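Local atomic coordinates of aromatic-amino-acid:2-oxoglutarate transaminase (Candida albicans, PDB entry 6HNV), a protein that probably transfers amino groups between aromatic amino acids or 2-aminoadipate and 2-oxo acids, using pyridoxal 5'-phosphate as cofactor. Residues 187-192 with 210-215; 219-224 with 263-268. All coordinates share one frame; numbering follows the deposited sequence.

Interaction 1: 187-192 with 210-215; sequences EEFTFS and INFDND. With PLP (pyridoxal-5'-phosphate), chain C.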
ATOM      1  N   GLU A 187       7.574  22.192 -10.134  1.00 33.82           N
ATOM      2  CA  GLU A 187       8.852  22.944 -10.051  1.00 35.67           C
ATOM      3  C   GLU A 187       9.864  22.237 -10.959  1.00 37.91           C
ATOM      4  O   GLU A 187       9.904  20.991 -10.948  1.00 39.43           O
ATOM      5  CB  GLU A 187       9.245  23.099  -8.588  1.00 35.87           C
ATOM      6  CG  GLU A 187       8.304  24.044  -7.855  1.00 33.72           C
ATOM      7  CD  GLU A 187       8.025  23.681  -6.414  1.00 32.84           C
ATOM      8  OE1 GLU A 187       8.429  22.579  -6.005  1.00 33.25           O
ATOM      9  OE2 GLU A 187       7.395  24.492  -5.709  1.00 33.03           O
ATOM     10  N   GLU A 188      10.569  23.002 -11.792  1.00 42.44           N
ATOM     11  CA  GLU A 188      11.437  22.489 -12.888  1.00 43.28           C
ATOM     12  C   GLU A 188      12.436  21.475 -12.316  1.00 43.24           C
ATOM     13  O   GLU A 188      12.735  20.493 -13.042  1.00 45.81           O
ATOM     14  CB  GLU A 188      12.114  23.643 -13.636  1.00 44.15           C
ATOM     15  CG  GLU A 188      13.285  24.285 -12.906  1.00 46.54           C
ATOM     16  CD  GLU A 188      13.997  25.396 -13.672  1.00 46.96           C
ATOM     17  OE1 GLU A 188      14.144  25.239 -14.901  1.00 46.87           O
ATOM     18  OE2 GLU A 188      14.401  26.422 -13.047  1.00 44.77           O
ATOM     19  N   PHE A 189      12.946  21.716 -11.097  1.00 41.08           N
ATOM     20  CA  PHE A 189      13.649  20.708 -10.260  1.00 41.08           C
ATOM     21  C   PHE A 189      12.672  20.244  -9.187  1.00 41.34           C
ATOM     22  O   PHE A 189      12.113  21.120  -8.517  1.00 42.04           O
ATOM     23  CB  PHE A 189      14.933  21.276  -9.655  1.00 40.99           C
ATOM     24  CG  PHE A 189      15.906  21.756 -10.698  1.00 40.65           C
ATOM     25  CD1 PHE A 189      16.781  20.872 -11.310  1.00 39.82           C
ATOM     26  CD2 PHE A 189      15.919  23.081 -11.101  1.00 40.20           C
ATOM     27  CE1 PHE A 189      17.656  21.306 -12.300  1.00 41.14           C
ATOM     28  CE2 PHE A 189      16.798  23.514 -12.089  1.00 42.40           C
ATOM     29  CZ  PHE A 189      17.660  22.625 -12.695  1.00 41.06           C
ATOM     30  N   THR A 190      12.449  18.928  -9.065  1.00 42.43           N
ATOM     31  CA  THR A 190      11.415  18.339  -8.168  1.00 40.09           C
ATOM     32  C   THR A 190      11.797  16.943  -7.651  1.00 38.70           C
ATOM     33  O   THR A 190      12.871  16.396  -8.019  1.00 40.15           O
ATOM     34  CB  THR A 190      10.065  18.266  -8.887  1.00 40.26           C
ATOM     35  OG1 THR A 190       9.043  18.073  -7.902  1.00 38.93           O
ATOM     36  CG2 THR A 190      10.019  17.189  -9.953  1.00 39.51           C
ATOM     37  N   PHE A 191      10.943  16.418  -6.776  1.00 37.00           N
ATOM     38  CA  PHE A 191      10.885  14.983  -6.399  1.00 40.60           C
ATOM     39  C   PHE A 191      10.389  14.203  -7.636  1.00 38.45           C
ATOM     40  O   PHE A 191       9.152  14.165  -7.878  1.00 35.18           O
ATOM     41  CB  PHE A 191      10.037  14.830  -5.128  1.00 41.66           C
ATOM     42  CG  PHE A 191       9.821  13.423  -4.627  1.00 41.23           C
ATOM     43  CD1 PHE A 191      10.867  12.691  -4.091  1.00 43.33           C
ATOM     44  CD2 PHE A 191       8.562  12.837  -4.670  1.00 41.54           C
ATOM     45  CE1 PHE A 191      10.660  11.406  -3.607  1.00 48.15           C
ATOM     46  CE2 PHE A 191       8.359  11.545  -4.203  1.00 45.41           C
ATOM     47  CZ  PHE A 191       9.406  10.833  -3.662  1.00 47.94           C
ATOM     48  N   SER A 192      11.339  13.636  -8.399  1.00 37.69           N
ATOM     49  CA  SER A 192      11.177  12.951  -9.716  1.00 42.28           C
ATOM     50  C   SER A 192      10.036  11.926  -9.728  1.00 41.19           C
ATOM     51  O   SER A 192       9.328  11.830 -10.732  1.00 40.06           O
ATOM     52  CB  SER A 192      12.463  12.268 -10.119  1.00 42.83           C
ATOM     53  OG  SER A 192      13.545  13.151  -9.961  1.00 54.94           O
ATOM     54  N   ILE A 210      12.741  27.803 -11.364  1.00 40.11           N
ATOM     55  CA  ILE A 210      13.278  28.168 -10.025  1.00 39.06           C
ATOM     56  C   ILE A 210      14.288  29.314 -10.199  1.00 39.56           C
ATOM     57  O   ILE A 210      15.210  29.197 -11.040  1.00 40.24           O
ATOM     58  CB  ILE A 210      13.884  26.950  -9.300  1.00 36.63           C
ATOM     59  CG1 ILE A 210      12.825  25.873  -9.043  1.00 34.77           C
ATOM     60  CG2 ILE A 210      14.566  27.412  -8.014  1.00 34.75           C
ATOM     61  CD1 ILE A 210      13.309  24.715  -8.210  1.00 34.17           C
ATOM     62  N   ASN A 211      14.089  30.389  -9.440  1.00 41.50           N
ATOM     63  CA  ASN A 211      15.112  31.423  -9.134  1.00 41.04           C
ATOM     64  C   ASN A 211      16.148  30.828  -8.172  1.00 38.68           C
ATOM     65  O   ASN A 211      15.744  30.322  -7.116  1.00 36.55           O
ATOM     66  CB  ASN A 211      14.453  32.656  -8.522  1.00 45.20           C
ATOM     67  CG  ASN A 211      15.441  33.739  -8.155  1.00 49.29           C
ATOM     68  OD1 ASN A 211      16.389  34.006  -8.895  1.00 53.34           O
ATOM     69  ND2 ASN A 211      15.205  34.385  -7.025  1.00 55.34           N
ATOM     70  N   PHE A 212      17.433  30.900  -8.523  1.00 40.84           N
ATOM     71  CA  PHE A 212      18.564  30.357  -7.722  1.00 39.90           C
ATOM     72  C   PHE A 212      19.245  31.444  -6.876  1.00 41.74           C
ATOM     73  O   PHE A 212      20.312  31.140  -6.292  1.00 42.61           O
ATOM     74  CB  PHE A 212      19.534  29.610  -8.639  1.00 39.66           C
ATOM     75  CG  PHE A 212      19.097  28.188  -8.843  1.00 38.93           C
ATOM     76  CD1 PHE A 212      19.429  27.211  -7.922  1.00 38.31           C
ATOM     77  CD2 PHE A 212      18.229  27.858  -9.869  1.00 41.93           C
ATOM     78  CE1 PHE A 212      18.965  25.912  -8.062  1.00 40.34           C
ATOM     79  CE2 PHE A 212      17.773  26.552 -10.011  1.00 44.26           C
ATOM     80  CZ  PHE A 212      18.142  25.581  -9.111  1.00 40.85           C
ATOM     81  N   ASP A 213      18.634  32.630  -6.722  1.00 44.21           N
ATOM     82  CA  ASP A 213      19.191  33.726  -5.873  1.00 45.39           C
ATOM     83  C   ASP A 213      19.227  33.195  -4.433  1.00 47.63           C
ATOM     84  O   ASP A 213      18.272  32.445  -4.088  1.00 52.87           O
ATOM     85  CB  ASP A 213      18.367  35.016  -6.013  1.00 49.25           C
ATOM     86  CG  ASP A 213      18.487  35.777  -7.336  1.00 47.28           C
ATOM     87  OD1 ASP A 213      19.470  35.561  -8.067  1.00 52.89           O
ATOM     88  OD2 ASP A 213      17.597  36.604  -7.623  1.00 48.04           O
ATOM     89  N   ASN A 214      20.269  33.496  -3.635  1.00 47.11           N
ATOM     90  CA  ASN A 214      20.347  33.047  -2.208  1.00 46.23           C
ATOM     91  C   ASN A 214      19.096  33.579  -1.491  1.00 43.16           C
ATOM     92  O   ASN A 214      18.592  32.899  -0.625  1.00 49.69           O
ATOM     93  CB  ASN A 214      21.616  33.486  -1.461  1.00 46.46           C
ATOM     94  CG  ASN A 214      22.916  33.138  -2.149  1.00 49.54           C
ATOM     95  OD1 ASN A 214      23.478  33.955  -2.879  1.00 54.90           O
ATOM     96  ND2 ASN A 214      23.424  31.942  -1.905  1.00 57.59           N
ATOM     97  N   ASP A 215      18.660  34.776  -1.869  1.00 43.13           N
ATOM     98  CA  ASP A 215      17.332  35.416  -1.649  1.00 46.48           C
ATOM     99  C   ASP A 215      16.138  34.450  -1.764  1.00 48.79           C
ATOM    100  O   ASP A 215      15.245  34.552  -0.930  1.00 52.59           O
ATOM    101  CB  ASP A 215      17.100  36.482  -2.734  1.00 46.35           C
ATOM    102  CG  ASP A 215      16.515  37.761  -2.189  1.00 48.35           C
ATOM    103  OD1 ASP A 215      16.401  37.826  -0.976  1.00 48.94           O
ATOM    104  OD2 ASP A 215      16.206  38.679  -2.980  1.00 49.28           O
TER
HETATM  105  N1  PLP C 601       8.337  14.121  -1.217  1.00 41.05           N
HETATM  106  C2  PLP C 601       9.457  14.730  -0.824  1.00 41.58           C
HETATM  107  C2A PLP C 601       9.601  16.184  -1.126  1.00 41.84           C
HETATM  108  C3  PLP C 601      10.462  14.026  -0.127  1.00 40.37           C
HETATM  109  O3  PLP C 601      11.568  14.677   0.254  1.00 37.42           O
HETATM  110  C4  PLP C 601      10.300  12.656   0.153  1.00 47.26           C
HETATM  111  C4A PLP C 601      11.359  11.924   0.903  1.00 52.25           C
HETATM  112  C5  PLP C 601       9.109  12.048  -0.289  1.00 44.54           C
HETATM  113  C6  PLP C 601       8.184  12.804  -0.962  1.00 43.68           C
HETATM  114  C5A PLP C 601       8.849  10.587  -0.126  1.00 47.32           C
HETATM  115  O4P PLP C 601       7.937  10.303   0.966  1.00 49.20           O
HETATM  116  P   PLP C 601       7.777   8.765   1.321  1.00 42.56           P
HETATM  117  O1P PLP C 601       9.179   8.273   1.576  1.00 44.57           O
HETATM  118  O2P PLP C 601       6.928   8.720   2.581  1.00 41.33           O
HETATM  119  O3P PLP C 601       7.142   8.172   0.067  1.00 47.25           O
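E188 reaches across to the backbone of I210. Its OE2 accepts from I210 N at 2.7 Å, and the N-H points almost straight at it (170°). The donor comes from above the carboxylate plane. CG of E188 sits between the backbone N and the carbonyl carbon (chi1 76°), and the chain runs extended from there, which carries the carboxylate over to the other loop. The other oxygen, OE1, makes a salt bridge to R485 and a hydrogen bond to S482. The buried carboxylate is thus held at both oxygens.

CD1 of I210 lies at the edge of the F189 ring, near its plane, and is 4.1 Å from F189 CB. The F212 ring stands almost perpendicular to the F189 ring, with planes at 84° and centroids 5.7 Å apart. Their nearest atoms are F189 CE2 and F212 CE2, at 3.8 Å. The approach is oblique on the F189 side, while F189 CD2 lies in the plane of the F212 ring, at its edge. I210 CG2 lies over one face of F212. F488 adds a third ring, edge-to-face with F189 and inclined to F212.

F191 binds the cofactor. One face of its ring lies against the pyridine of PLP, with F191 CE2 3.5 Å from PLP C6, an arrangement usual in aminotransferases of this fold. S167 and L170 of helix 166-177 also touch F191.

The two loops follow neighbouring parallel strands, 183-187 and 204-208, at one border of the mixed sheet. Helix 193-201 connects these strands, and 210-215 leads on toward helix 221-229.

Interaction 2: 219-224 with 263-268; sequences IDLTQF and RKKIYD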
ATOM      1  N   ILE A 219      10.334  28.793  -6.535  1.00 47.58           N
ATOM      2  CA  ILE A 219       9.513  29.250  -7.690  1.00 49.50           C
ATOM      3  C   ILE A 219       9.827  30.738  -7.900  1.00 51.56           C
ATOM      4  O   ILE A 219       9.627  31.544  -6.973  1.00 54.26           O
ATOM      5  CB  ILE A 219       8.000  28.993  -7.477  1.00 47.86           C
ATOM      6  CG1 ILE A 219       7.672  27.496  -7.584  1.00 44.69           C
ATOM      7  CG2 ILE A 219       7.162  29.831  -8.445  1.00 47.03           C
ATOM      8  CD1 ILE A 219       6.190  27.158  -7.517  1.00 44.37           C
ATOM      9  N   ASP A 220      10.345  31.076  -9.069  1.00 47.48           N
ATOM     10  CA  ASP A 220      10.481  32.477  -9.533  1.00 47.21           C
ATOM     11  C   ASP A 220       9.074  33.019  -9.806  1.00 44.48           C
ATOM     12  O   ASP A 220       8.468  32.573 -10.787  1.00 48.39           O
ATOM     13  CB  ASP A 220      11.377  32.523 -10.776  1.00 45.41           C
ATOM     14  CG  ASP A 220      11.514  33.932 -11.296  1.00 47.75           C
ATOM     15  OD1 ASP A 220      10.468  34.538 -11.621  1.00 51.73           O
ATOM     16  OD2 ASP A 220      12.642  34.433 -11.303  1.00 51.20           O
ATOM     17  N   LEU A 221       8.546  33.911  -8.967  1.00 44.25           N
ATOM     18  CA  LEU A 221       7.112  34.291  -9.049  1.00 42.53           C
ATOM     19  C   LEU A 221       6.867  35.112 -10.311  1.00 45.08           C
ATOM     20  O   LEU A 221       5.751  35.027 -10.843  1.00 50.23           O
ATOM     21  CB  LEU A 221       6.689  35.091  -7.819  1.00 43.74           C
ATOM     22  CG  LEU A 221       5.250  35.606  -7.863  1.00 43.46           C
ATOM     23  CD1 LEU A 221       4.269  34.453  -8.018  1.00 41.42           C
ATOM     24  CD2 LEU A 221       4.933  36.408  -6.615  1.00 42.96           C
ATOM     25  N   THR A 222       7.858  35.900 -10.736  1.00 46.36           N
ATOM     26  CA  THR A 222       7.795  36.777 -11.937  1.00 48.05           C
ATOM     27  C   THR A 222       7.548  35.906 -13.179  1.00 45.10           C
ATOM     28  O   THR A 222       6.638  36.244 -13.930  1.00 48.55           O
ATOM     29  CB  THR A 222       9.044  37.676 -12.062  1.00 48.05           C
ATOM     30  OG1 THR A 222       8.936  38.710 -11.084  1.00 50.23           O
ATOM     31  CG2 THR A 222       9.205  38.330 -13.420  1.00 41.52           C
ATOM     32  N   GLN A 223       8.331  34.844 -13.406  1.00 47.01           N
ATOM     33  CA  GLN A 223       8.166  33.938 -14.585  1.00 45.95           C
ATOM     34  C   GLN A 223       6.947  33.016 -14.382  1.00 45.75           C
ATOM     35  O   GLN A 223       6.456  32.466 -15.380  1.00 49.17           O
ATOM     36  CB  GLN A 223       9.431  33.125 -14.866  1.00 43.74           C
ATOM     37  CG  GLN A 223      10.635  33.968 -15.276  1.00 50.55           C
ATOM     38  CD  GLN A 223      10.531  34.505 -16.686  1.00 60.61           C
ATOM     39  OE1 GLN A 223      10.349  33.754 -17.646  1.00 67.04           O
ATOM     40  NE2 GLN A 223      10.640  35.821 -16.817  1.00 70.03           N
ATOM     41  N   PHE A 224       6.460  32.848 -13.152  1.00 44.43           N
ATOM     42  CA  PHE A 224       5.237  32.064 -12.868  1.00 46.81           C
ATOM     43  C   PHE A 224       4.011  32.877 -13.304  1.00 49.06           C
ATOM     44  O   PHE A 224       3.075  32.318 -13.921  1.00 52.48           O
ATOM     45  CB  PHE A 224       5.152  31.665 -11.396  1.00 44.95           C
ATOM     46  CG  PHE A 224       4.000  30.737 -11.131  1.00 42.55           C
ATOM     47  CD1 PHE A 224       3.845  29.591 -11.883  1.00 43.14           C
ATOM     48  CD2 PHE A 224       3.041  31.041 -10.182  1.00 44.30           C
ATOM     49  CE1 PHE A 224       2.776  28.738 -11.659  1.00 47.43           C
ATOM     50  CE2 PHE A 224       1.968  30.192  -9.962  1.00 45.42           C
ATOM     51  CZ  PHE A 224       1.843  29.034 -10.693  1.00 46.83           C
ATOM     52  N   ARG A 263       3.403  32.757  -0.668  1.00 37.05           N
ATOM     53  CA  ARG A 263       2.317  31.737  -0.719  1.00 38.19           C
ATOM     54  C   ARG A 263       0.978  32.446  -0.974  1.00 38.24           C
ATOM     55  O   ARG A 263       0.205  31.925  -1.763  1.00 41.09           O
ATOM     56  CB  ARG A 263       2.280  30.916   0.570  1.00 35.30           C
ATOM     57  CG  ARG A 263       3.572  30.190   0.888  1.00 35.14           C
ATOM     58  CD  ARG A 263       3.694  29.841   2.367  1.00 38.59           C
ATOM     59  NE  ARG A 263       4.963  29.149   2.602  1.00 40.85           N
ATOM     60  CZ  ARG A 263       5.120  27.867   2.953  1.00 43.63           C
ATOM     61  NH1 ARG A 263       4.093  27.066   3.202  1.00 43.02           N
ATOM     62  NH2 ARG A 263       6.342  27.394   3.086  1.00 45.31           N
ATOM     63  N   LYS A 264       0.717  33.586  -0.321  1.00 42.80           N
ATOM     64  CA  LYS A 264      -0.505  34.406  -0.536  1.00 45.66           C
ATOM     65  C   LYS A 264      -0.584  34.761  -2.022  1.00 46.26           C
ATOM     66  O   LYS A 264      -1.690  34.674  -2.628  1.00 42.65           O
ATOM     67  CB  LYS A 264      -0.485  35.666   0.332  1.00 49.52           C
ATOM     68  CG  LYS A 264      -0.733  35.418   1.814  1.00 56.69           C
ATOM     69  CD  LYS A 264      -0.580  36.651   2.698  1.00 61.02           C
ATOM     70  CE  LYS A 264      -1.244  36.477   4.053  1.00 68.16           C
ATOM     71  NZ  LYS A 264      -0.705  37.414   5.068  1.00 74.13           N
ATOM     72  N   LYS A 265       0.558  35.105  -2.608  1.00 45.42           N
ATOM     73  CA  LYS A 265       0.623  35.471  -4.042  1.00 47.44           C
ATOM     74  C   LYS A 265       0.311  34.226  -4.882  1.00 46.47           C
ATOM     75  O   LYS A 265      -0.551  34.355  -5.770  1.00 41.58           O
ATOM     76  CB  LYS A 265       1.972  36.115  -4.368  1.00 50.59           C
ATOM     77  CG  LYS A 265       2.133  37.535  -3.847  1.00 50.04           C
ATOM     78  CD  LYS A 265       3.389  38.209  -4.362  1.00 50.94           C
ATOM     79  CE  LYS A 265       3.761  39.444  -3.572  1.00 50.18           C
ATOM     80  NZ  LYS A 265       4.974  40.074  -4.128  1.00 50.71           N
ATOM     81  N   ILE A 266       0.953  33.078  -4.596  1.00 41.14           N
ATOM     82  CA  ILE A 266       0.668  31.773  -5.269  1.00 38.66           C
ATOM     83  C   ILE A 266      -0.816  31.418  -5.060  1.00 35.66           C
ATOM     84  O   ILE A 266      -1.483  31.100  -6.066  1.00 32.64           O
ATOM     85  CB  ILE A 266       1.627  30.635  -4.821  1.00 37.16           C
ATOM     86  CG1 ILE A 266       3.077  30.899  -5.257  1.00 35.09           C
ATOM     87  CG2 ILE A 266       1.138  29.260  -5.300  1.00 34.29           C
ATOM     88  CD1 ILE A 266       3.306  30.943  -6.745  1.00 32.69           C
ATOM     89  N   TYR A 267      -1.328  31.480  -3.831  1.00 33.42           N
ATOM     90  CA  TYR A 267      -2.737  31.119  -3.550  1.00 39.48           C
ATOM     91  C   TYR A 267      -3.647  31.995  -4.409  1.00 42.52           C
ATOM     92  O   TYR A 267      -4.557  31.481  -5.056  1.00 51.04           O
ATOM     93  CB  TYR A 267      -3.117  31.242  -2.077  1.00 42.23           C
ATOM     94  CG  TYR A 267      -4.522  30.765  -1.801  1.00 42.72           C
ATOM     95  CD1 TYR A 267      -4.817  29.416  -1.677  1.00 43.93           C
ATOM     96  CD2 TYR A 267      -5.568  31.661  -1.694  1.00 44.74           C
ATOM     97  CE1 TYR A 267      -6.109  28.978  -1.426  1.00 46.45           C
ATOM     98  CE2 TYR A 267      -6.867  31.240  -1.461  1.00 46.79           C
ATOM     99  CZ  TYR A 267      -7.141  29.894  -1.323  1.00 46.72           C
ATOM    100  OH  TYR A 267      -8.424  29.490  -1.091  1.00 52.94           O
ATOM    101  N   ASP A 268      -3.360  33.285  -4.460  1.00 47.01           N
ATOM    102  CA  ASP A 268      -4.176  34.263  -5.214  1.00 46.31           C
ATOM    103  C   ASP A 268      -4.149  33.917  -6.704  1.00 39.30           C
ATOM    104  O   ASP A 268      -5.184  34.138  -7.349  1.00 43.27           O
ATOM    105  CB  ASP A 268      -3.705  35.698  -4.945  1.00 50.98           C
ATOM    106  CG  ASP A 268      -4.181  36.270  -3.615  1.00 58.52           C
ATOM    107  OD1 ASP A 268      -5.082  35.653  -2.955  1.00 53.62           O
ATOM    108  OD2 ASP A 268      -3.635  37.330  -3.238  1.00 69.75           O
TER
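Segment 219-224 is the entry into a helix, and 263-268 is a full stretch of another. The backbones come closest at L221 and I266, with CA atoms 7.9 Å apart. D220 is the N-cap of helix 221-229. Its OD1 accepts from Q223 N at 2.8 Å, nearly straight (172°), on the anti side and tilted out of the carboxylate plane. The first turn is also held by F224 N bonding to D220 O. In 263-268, Y267 N and D268 N bond to R263 O and K264 O, the regular i to i-4 pattern.

Both helices belong to the large domain of the aminotransferase, built on a mixed sheet flanked by helices. Helix 260-272 lies between the parallel strands 241-246 and 276-280, as the crossover of a beta-alpha-beta unit. Helix 221-229 comes between strands 204-208 and 241-246.

The side chains meet through apolar groups. I266 CD1 is the meeting point for I219, L221 and F224. The two side-chain torsions of I266 (-66° and -64°) bend its end toward the other helix. There CD1 lies 3.4 Å from F224 CD2, an oblique approach to the ring, and the two side chains run nearly perpendicular. L221 CD1 meets the same methyl at 3.9 Å, and the L221 and I266 side chains run side by side, pointing opposite ways. I219 CG2 is more distant, 4.4 Å from I266 CD1.

The other branch of L221 turns to K265. Its CD2 meets K265 CD at 3.3 Å, across the extended aliphatic chain of the lysine, which is exposed. F262 and L269 of helix 260-272 also touch L221. F224 reaches L185 on strand 183-187.

How the interactions relate
The centres of interactions 1 and 2 are about 13 Å apart, on the same side of the chain's centre. They come in series: 187-192 and 210-215 first, then 219-224 and 263-268. Interaction 1 joins loops after strands 183-187 and 204-208; interaction 2 packs helices 221-229 and 260-272 beside the same mixed sheet. The two touch directly, with E187 OE2 3.4 Å from I219 CD1 and N211 N 3.7 Å from D220 CB. Only a short loop separates 210-215 from 219-224. Interaction 1 reaches the cofactor pocket through F191. Interaction 2 has no part in the pocket and packs the helices beside the sheet.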